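Local structure of glutathione S-transferase family protein (Pseudomonas putida, 3LXZ) at the interface of chains A and B. The protein catalyses the conjugation of reduced glutathione to a wide range of hydrophobic electrophiles, forming an S-substituted glutathione. Residues are numbered along the deposited sequence; one frame, centred on the assembly and turned at random. Chains: chain A/B, Glutathione S-transferase family protein.

Contact 1 and contact 2 lie side by side along one stretch of the two-fold interface, the centres of their C-alpha atoms about 13 Å apart. Both set the long helix 84-106 of chain B against the N-terminal, glutathione-binding domain of chain A, and both draw on helix 63-73 of that chain. Contact 1 is an aromatic plug at the start of the long helix; contact 2, further along it, is polar and charged and brings in helix 84-106 of chain A as well. Each has a twin with the chains exchanged, consistent with the dimer typical of glutathione transferases.

Contact 1: the interface of chains A and B. Residues chain A 55, 57-60, 69; chain B 84-85, 88-89.
From the start of the long helix 84-106, B:Phe85 packs into the N-terminal domain of chain A, setting its ring against A:Thr55, A:His57 and A:Leu60. Apolar contacts dominate. The methylene CB of A:His57 lies over one face of the phenyl ring of B:Phe85, 3.6 Å from its centroid in a CH-pi contact, while the two side chains run past each other in opposite directions. The branch carbon CG of A:Leu60 touches CE1 of B:Phe85 at 3.5 Å, and the leucine's methyl CD2 meets the methyl CB of B:Ala88 one helical turn on, at 3.7 Å. With CG anti to the backbone N (chi1 -173°), B:Phe85 points its ring away from its own helix into chain A. A:Tyr69 covers the base of this side chain: its ring carbon CE1 reaches CA of B:Phe85 at 3.6 Å, with the backbone N of B:Phe85 at the ring edge and in its plane. The methyl CD1 of A:Leu60 lies over one face of the same tyrosine ring, backing it from within chain A.

Hydrogen bonds inside chain A shape the turn that receives the phenyl ring. The hydroxyl OG1 of A:Thr55, which faces that ring 3.4 Å from CE1 of B:Phe85, donates to the carbonyl O of A:Gly58 and accepts from the backbone N of A:His57, joining strand 52-55 to strand 58-61.

Polar contact across the boundary runs through water at the rim. The amine NZ of B:Lys89, on a chain bent at chi2 (55°) and chi3 (79°), is linked through two waters to the backbone O of A:Phe59; water 1 stands 2.7 Å from that carbonyl oxygen and 2.8 Å from NZ of B:Lys89.

Contact 2: the interface of chains A and B. Residues chain A 49, 62, 64-65, 98; chain B 91, 95-96, 99-100.
Helix 84-106 of chain B passes the start of helix 63-73 of chain A and the loop residue before it, A:Glu62, and also faces its own counterpart in chain A. A:Glu62 and B:Tyr100 meet tip to tip, the carboxylate and ring planes 47° apart. The phenol OH of B:Tyr100 donates to OE2 of A:Glu62 at 2.8 Å; that oxygen takes the bond on its syn lone pair, and water 3 ties it to OE2 of B:Glu96. A bend at chi2 (-67°) carries the carboxylate of A:Glu62 over to B:Tyr100, while its CB and CG pack against CD of B:Lys95 at 3.6 and 3.7 Å. An alanine here would probably leave the phenol without its acceptor and water 3 without its partner in chain A, and would take from B:Lys95 the contact with CG.

B:Lys95 runs on past A:Ser64 to A:Glu98, where its amine NZ forms a salt bridge with OE2 of A:Glu98 at 2.8 Å, approaching from above the carboxylate plane. A turn at chi4 (46°) ends the otherwise extended lysine chain. A second carboxylate, that of A:Glu62, has its OE1 4.3 Å from NZ of B:Lys95 and may add to the favourable field. Beyond the phenol, CG of the glutathione-binding A:Lys49 stands 3.4 Å from OH of B:Tyr100.

Together these contacts probably help to hold the subunits in register and to steady the glutathione site beside the interface.

Contact 1: the interface of chains A and B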
ATOM      1  N   THR A  55      -4.945  18.131  10.393  1.00 22.22           N
ATOM      2  CA  THR A  55      -4.677  19.381   9.683  1.00 22.82           C
ATOM      3  C   THR A  55      -5.887  20.309   9.894  1.00 24.01           C
ATOM      4  O   THR A  55      -6.925  19.863  10.409  1.00 23.13           O
ATOM      5  CB  THR A  55      -4.497  19.144   8.168  1.00 22.94           C
ATOM      6  OG1 THR A  55      -5.787  18.926   7.566  1.00 22.59           O
ATOM      7  CG2 THR A  55      -3.573  17.931   7.898  1.00 22.59           C
ATOM      8  N   HIS A  57      -7.837  21.045   7.675  1.00 26.42           N
ATOM      9  CA  HIS A  57      -8.911  20.461   6.851  1.00 27.10           C
ATOM     10  C   HIS A  57      -9.501  19.150   7.403  1.00 25.93           C
ATOM     11  O   HIS A  57     -10.483  18.633   6.848  1.00 27.70           O
ATOM     12  CB  HIS A  57      -8.432  20.262   5.406  1.00 26.86           C
ATOM     13  CG  HIS A  57      -7.844  21.496   4.794  1.00 29.21           C
ATOM     14  ND1 HIS A  57      -6.497  21.622   4.507  1.00 33.07           N
ATOM     15  CD2 HIS A  57      -8.416  22.674   4.442  1.00 30.11           C
ATOM     16  CE1 HIS A  57      -6.269  22.815   3.982  1.00 31.35           C
ATOM     17  NE2 HIS A  57      -7.415  23.473   3.937  1.00 32.94           N
ATOM     18  N   GLY A  58      -8.930  18.630   8.490  1.00 24.84           N
ATOM     19  CA  GLY A  58      -9.338  17.330   9.062  1.00 22.59           C
ATOM     20  C   GLY A  58      -8.211  16.299   9.140  1.00 21.40           C
ATOM     21  O   GLY A  58      -7.054  16.628   8.986  1.00 20.23           O
ATOM     22  N   PHE A  59      -8.564  15.049   9.430  1.00 20.42           N
ATOM     23  CA  PHE A  59      -7.591  13.993   9.668  1.00 20.38           C
ATOM     24  C   PHE A  59      -7.178  13.273   8.385  1.00 20.00           C
ATOM     25  O   PHE A  59      -8.033  13.005   7.527  1.00 20.55           O
ATOM     26  CB  PHE A  59      -8.206  12.928  10.577  1.00 20.25           C
ATOM     27  CG  PHE A  59      -8.394  13.353  12.000  1.00 25.21           C
ATOM     28  CD1 PHE A  59      -7.297  13.617  12.824  1.00 26.92           C
ATOM     29  CD2 PHE A  59      -9.685  13.437  12.538  1.00 25.89           C
ATOM     30  CE1 PHE A  59      -7.503  13.996  14.159  1.00 27.74           C
ATOM     31  CE2 PHE A  59      -9.887  13.810  13.868  1.00 28.85           C
ATOM     32  CZ  PHE A  59      -8.800  14.075  14.672  1.00 27.12           C
ATOM     33  N   LEU A  60      -5.886  12.942   8.269  1.00 18.16           N
ATOM     34  CA  LEU A  60      -5.386  12.011   7.236  1.00 17.86           C
ATOM     35  C   LEU A  60      -4.694  10.858   7.928  1.00 16.31           C
ATOM     36  O   LEU A  60      -3.864  11.102   8.811  1.00 18.09           O
ATOM     37  CB  LEU A  60      -4.357  12.694   6.319  1.00 17.79           C
ATOM     38  CG  LEU A  60      -4.789  13.721   5.286  1.00 19.84           C
ATOM     39  CD1 LEU A  60      -3.603  14.453   4.696  1.00 23.03           C
ATOM     40  CD2 LEU A  60      -5.627  13.060   4.174  1.00 22.54           C
ATOM     41  N   TYR A  69       1.309  14.243   1.550  1.00 18.60           N
ATOM     42  CA  TYR A  69       0.673  15.502   1.930  1.00 19.37           C
ATOM     43  C   TYR A  69       1.688  16.461   2.523  1.00 19.50           C
ATOM     44  O   TYR A  69       1.713  17.612   2.135  1.00 20.32           O
ATOM     45  CB  TYR A  69      -0.450  15.265   2.935  1.00 19.55           C
ATOM     46  CG  TYR A  69      -1.164  16.532   3.345  1.00 19.39           C
ATOM     47  CD1 TYR A  69      -2.131  17.114   2.541  1.00 19.48           C
ATOM     48  CD2 TYR A  69      -0.872  17.139   4.561  1.00 21.40           C
ATOM     49  CE1 TYR A  69      -2.801  18.289   2.945  1.00 20.08           C
ATOM     50  CE2 TYR A  69      -1.523  18.310   4.967  1.00 21.58           C
ATOM     51  CZ  TYR A  69      -2.489  18.868   4.147  1.00 23.00           C
ATOM     52  OH  TYR A  69      -3.139  20.008   4.556  1.00 25.93           O
TER
ATOM     53  N   PRO B  84      -4.671  20.111  -2.260  1.00 20.45           N
ATOM     54  CA  PRO B  84      -3.808  19.061  -1.794  1.00 20.60           C
ATOM     55  C   PRO B  84      -4.440  18.189  -0.732  1.00 19.63           C
ATOM     56  O   PRO B  84      -4.175  16.982  -0.703  1.00 20.56           O
ATOM     57  CB  PRO B  84      -2.592  19.824  -1.220  1.00 20.51           C
ATOM     58  CG  PRO B  84      -2.636  21.148  -1.872  1.00 21.79           C
ATOM     59  CD  PRO B  84      -4.089  21.447  -2.004  1.00 21.23           C
ATOM     60  N   PHE B  85      -5.251  18.753   0.153  1.00 19.66           N
ATOM     61  CA  PHE B  85      -5.919  17.886   1.102  1.00 19.38           C
ATOM     62  C   PHE B  85      -6.887  16.917   0.415  1.00 19.84           C
ATOM     63  O   PHE B  85      -6.926  15.709   0.755  1.00 17.51           O
ATOM     64  CB  PHE B  85      -6.648  18.662   2.203  1.00 20.30           C
ATOM     65  CG  PHE B  85      -7.193  17.767   3.285  1.00 19.27           C
ATOM     66  CD1 PHE B  85      -6.391  17.374   4.341  1.00 20.34           C
ATOM     67  CD2 PHE B  85      -8.495  17.285   3.219  1.00 20.42           C
ATOM     68  CE1 PHE B  85      -6.890  16.546   5.359  1.00 22.68           C
ATOM     69  CE2 PHE B  85      -8.994  16.434   4.218  1.00 22.49           C
ATOM     70  CZ  PHE B  85      -8.182  16.067   5.287  1.00 23.30           C
ATOM     71  N   ALA B  88      -4.979  14.057  -1.168  1.00 17.28           N
ATOM     72  CA  ALA B  88      -4.578  13.137  -0.116  1.00 16.28           C
ATOM     73  C   ALA B  88      -5.760  12.275   0.342  1.00 16.64           C
ATOM     74  O   ALA B  88      -5.622  11.068   0.531  1.00 15.57           O
ATOM     75  CB  ALA B  88      -3.940  13.882   1.035  1.00 15.93           C
ATOM     76  N   LYS B  89      -6.939  12.883   0.481  1.00 16.04           N
ATOM     77  CA  LYS B  89      -8.085  12.086   0.861  1.00 16.64           C
ATOM     78  C   LYS B  89      -8.406  11.018  -0.201  1.00 15.16           C
ATOM     79  O   LYS B  89      -8.784   9.903   0.159  1.00 13.23           O
ATOM     80  CB  LYS B  89      -9.294  12.991   1.146  1.00 17.25           C
ATOM     81  CG  LYS B  89     -10.580  12.284   1.562  1.00 23.02           C
ATOM     82  CD  LYS B  89     -10.472  11.362   2.772  1.00 27.05           C
ATOM     83  CE  LYS B  89     -10.490  12.098   4.075  1.00 29.11           C
ATOM     84  NZ  LYS B  89     -10.716  11.098   5.174  1.00 27.56           N
TER
HETATM   85  O   HOH W   1     -10.598  13.323   6.892  1.00 24.33           O
HETATM   86  O   HOH W   2      -8.901  10.180   7.500  1.00 26.79           O

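Contact 2: the interface of chains A and B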
ATOM      1  N   LYS A  49      -5.650   2.323  12.265  1.00 19.19           N
ATOM      2  CA  LYS A  49      -4.193   2.345  12.112  1.00 19.05           C
ATOM      3  C   LYS A  49      -3.600   3.599  12.707  1.00 18.79           C
ATOM      4  O   LYS A  49      -4.255   4.589  12.879  1.00 19.31           O
ATOM      5  CB  LYS A  49      -3.775   2.304  10.622  1.00 19.87           C
ATOM      6  CG  LYS A  49      -4.169   1.006   9.858  1.00 19.73           C
ATOM      7  CD  LYS A  49      -3.776  -0.269  10.591  1.00 20.18           C
ATOM      8  CE  LYS A  49      -4.445  -1.436   9.920  1.00 22.40           C
ATOM      9  NZ  LYS A  49      -4.102  -2.782  10.470  1.00 21.44           N
ATOM     10  N   GLU A  62      -2.695   6.784   7.326  1.00 17.40           N
ATOM     11  CA  GLU A  62      -1.774   6.044   6.410  1.00 16.43           C
ATOM     12  C   GLU A  62      -0.463   6.807   6.200  1.00 16.74           C
ATOM     13  O   GLU A  62      -0.450   7.866   5.538  1.00 16.14           O
ATOM     14  CB  GLU A  62      -2.385   5.727   5.029  1.00 17.15           C
ATOM     15  CG  GLU A  62      -3.679   4.877   5.091  1.00 16.65           C
ATOM     16  CD  GLU A  62      -3.457   3.457   5.589  1.00 19.95           C
ATOM     17  OE1 GLU A  62      -2.343   2.902   5.396  1.00 23.89           O
ATOM     18  OE2 GLU A  62      -4.410   2.869   6.157  1.00 19.45           O
ATOM     19  N   SER A  64       2.118   6.505   4.254  1.00 16.19           N
ATOM     20  CA  SER A  64       2.474   6.862   2.882  1.00 16.47           C
ATOM     21  C   SER A  64       1.697   8.109   2.428  1.00 16.14           C
ATOM     22  O   SER A  64       2.268   9.002   1.797  1.00 16.00           O
ATOM     23  CB  SER A  64       2.273   5.705   1.916  1.00 17.12           C
ATOM     24  OG  SER A  64       0.905   5.359   1.838  1.00 18.26           O
ATOM     25  N   VAL A  65       0.393   8.151   2.748  1.00 15.24           N
ATOM     26  CA  VAL A  65      -0.475   9.284   2.368  1.00 15.46           C
ATOM     27  C   VAL A  65      -0.064  10.574   3.087  1.00 14.62           C
ATOM     28  O   VAL A  65       0.075  11.666   2.465  1.00 16.17           O
ATOM     29  CB  VAL A  65      -1.961   8.946   2.681  1.00 13.86           C
ATOM     30  CG1 VAL A  65      -2.888  10.209   2.557  1.00 16.25           C
ATOM     31  CG2 VAL A  65      -2.436   7.795   1.802  1.00 16.03           C
ATOM     32  N   GLU A  98       6.943  -1.262   2.228  1.00 15.29           N
ATOM     33  CA  GLU A  98       5.730  -1.415   3.017  1.00 15.88           C
ATOM     34  C   GLU A  98       5.039  -2.754   2.780  1.00 15.59           C
ATOM     35  O   GLU A  98       4.838  -3.493   3.726  1.00 15.28           O
ATOM     36  CB  GLU A  98       4.756  -0.240   2.794  1.00 15.31           C
ATOM     37  CG  GLU A  98       3.455  -0.340   3.612  1.00 16.71           C
ATOM     38  CD  GLU A  98       2.559   0.872   3.430  1.00 21.36           C
ATOM     39  OE1 GLU A  98       3.025   1.898   2.865  1.00 19.42           O
ATOM     40  OE2 GLU A  98       1.372   0.792   3.845  1.00 23.49           O
TER
ATOM     41  N   ARG B  91      -6.201   9.599  -2.135  1.00 12.71           N
ATOM     42  CA  ARG B  91      -5.187   8.567  -1.991  1.00 13.82           C
ATOM     43  C   ARG B  91      -5.363   7.699  -0.739  1.00 13.90           C
ATOM     44  O   ARG B  91      -5.010   6.528  -0.759  1.00 14.78           O
ATOM     45  CB  ARG B  91      -3.804   9.216  -2.068  1.00 14.06           C
ATOM     46  CG  ARG B  91      -3.507   9.708  -3.491  1.00 15.47           C
ATOM     47  CD  ARG B  91      -2.411  10.777  -3.523  1.00 17.67           C
ATOM     48  NE  ARG B  91      -2.009  11.032  -4.905  1.00 20.97           N
ATOM     49  CZ  ARG B  91      -1.681  12.238  -5.376  1.00 21.51           C
ATOM     50  NH1 ARG B  91      -1.759  13.301  -4.582  1.00 23.43           N
ATOM     51  NH2 ARG B  91      -1.338  12.377  -6.652  1.00 22.54           N
ATOM     52  N   LYS B  95      -5.777   3.786  -0.966  1.00 14.82           N
ATOM     53  CA  LYS B  95      -4.924   2.900  -0.152  1.00 15.71           C
ATOM     54  C   LYS B  95      -5.791   1.988   0.690  1.00 14.76           C
ATOM     55  O   LYS B  95      -5.504   0.773   0.844  1.00 14.84           O
ATOM     56  CB  LYS B  95      -3.993   3.694   0.771  1.00 15.52           C
ATOM     57  CG  LYS B  95      -2.874   2.873   1.407  1.00 19.52           C
ATOM     58  CD  LYS B  95      -1.831   3.771   2.040  1.00 25.39           C
ATOM     59  CE  LYS B  95      -0.644   2.977   2.698  1.00 23.74           C
ATOM     60  NZ  LYS B  95      -0.157   1.905   1.794  1.00 31.29           N
ATOM     61  N   GLU B  96      -6.849   2.538   1.276  1.00 15.02           N
ATOM     62  CA  GLU B  96      -7.690   1.711   2.147  1.00 14.74           C
ATOM     63  C   GLU B  96      -8.389   0.583   1.365  1.00 15.10           C
ATOM     64  O   GLU B  96      -8.529  -0.542   1.879  1.00 14.59           O
ATOM     65  CB  GLU B  96      -8.754   2.553   2.854  1.00 15.87           C
ATOM     66  CG  GLU B  96      -8.169   3.347   4.004  1.00 17.25           C
ATOM     67  CD  GLU B  96      -9.085   4.485   4.449  1.00 21.58           C
ATOM     68  OE1 GLU B  96     -10.109   4.736   3.757  1.00 18.82           O
ATOM     69  OE2 GLU B  96      -8.765   5.121   5.484  1.00 22.17           O
ATOM     70  N   LEU B  99      -5.350  -2.045   0.502  1.00 15.11           N
ATOM     71  CA  LEU B  99      -4.848  -2.805   1.634  1.00 15.34           C
ATOM     72  C   LEU B  99      -5.909  -3.574   2.412  1.00 14.83           C
ATOM     73  O   LEU B  99      -5.619  -4.666   2.891  1.00 14.84           O
ATOM     74  CB  LEU B  99      -4.113  -1.872   2.582  1.00 15.74           C
ATOM     75  CG  LEU B  99      -2.649  -1.600   2.208  1.00 19.67           C
ATOM     76  CD1 LEU B  99      -2.506  -1.093   0.786  1.00 22.68           C
ATOM     77  CD2 LEU B  99      -2.013  -0.586   3.212  1.00 20.33           C
ATOM     78  N   TYR B 100      -7.134  -3.040   2.520  1.00 12.90           N
ATOM     79  CA  TYR B 100      -8.113  -3.677   3.404  1.00 12.75           C
ATOM     80  C   TYR B 100      -9.277  -4.325   2.680  1.00 13.02           C
ATOM     81  O   TYR B 100     -10.132  -4.918   3.346  1.00 13.12           O
ATOM     82  CB  TYR B 100      -8.617  -2.695   4.493  1.00 12.37           C
ATOM     83  CG  TYR B 100      -7.440  -1.913   5.103  1.00 13.66           C
ATOM     84  CD1 TYR B 100      -6.334  -2.587   5.603  1.00 16.86           C
ATOM     85  CD2 TYR B 100      -7.415  -0.527   5.083  1.00 16.62           C
ATOM     86  CE1 TYR B 100      -5.226  -1.902   6.086  1.00 16.49           C
ATOM     87  CE2 TYR B 100      -6.302   0.180   5.570  1.00 15.35           C
ATOM     88  CZ  TYR B 100      -5.229  -0.515   6.077  1.00 18.02           C
ATOM     89  OH  TYR B 100      -4.119   0.151   6.560  1.00 22.57           O
TER
HETATM   90  O   HOH W   3      -6.575   4.327   6.972  1.00 19.57           O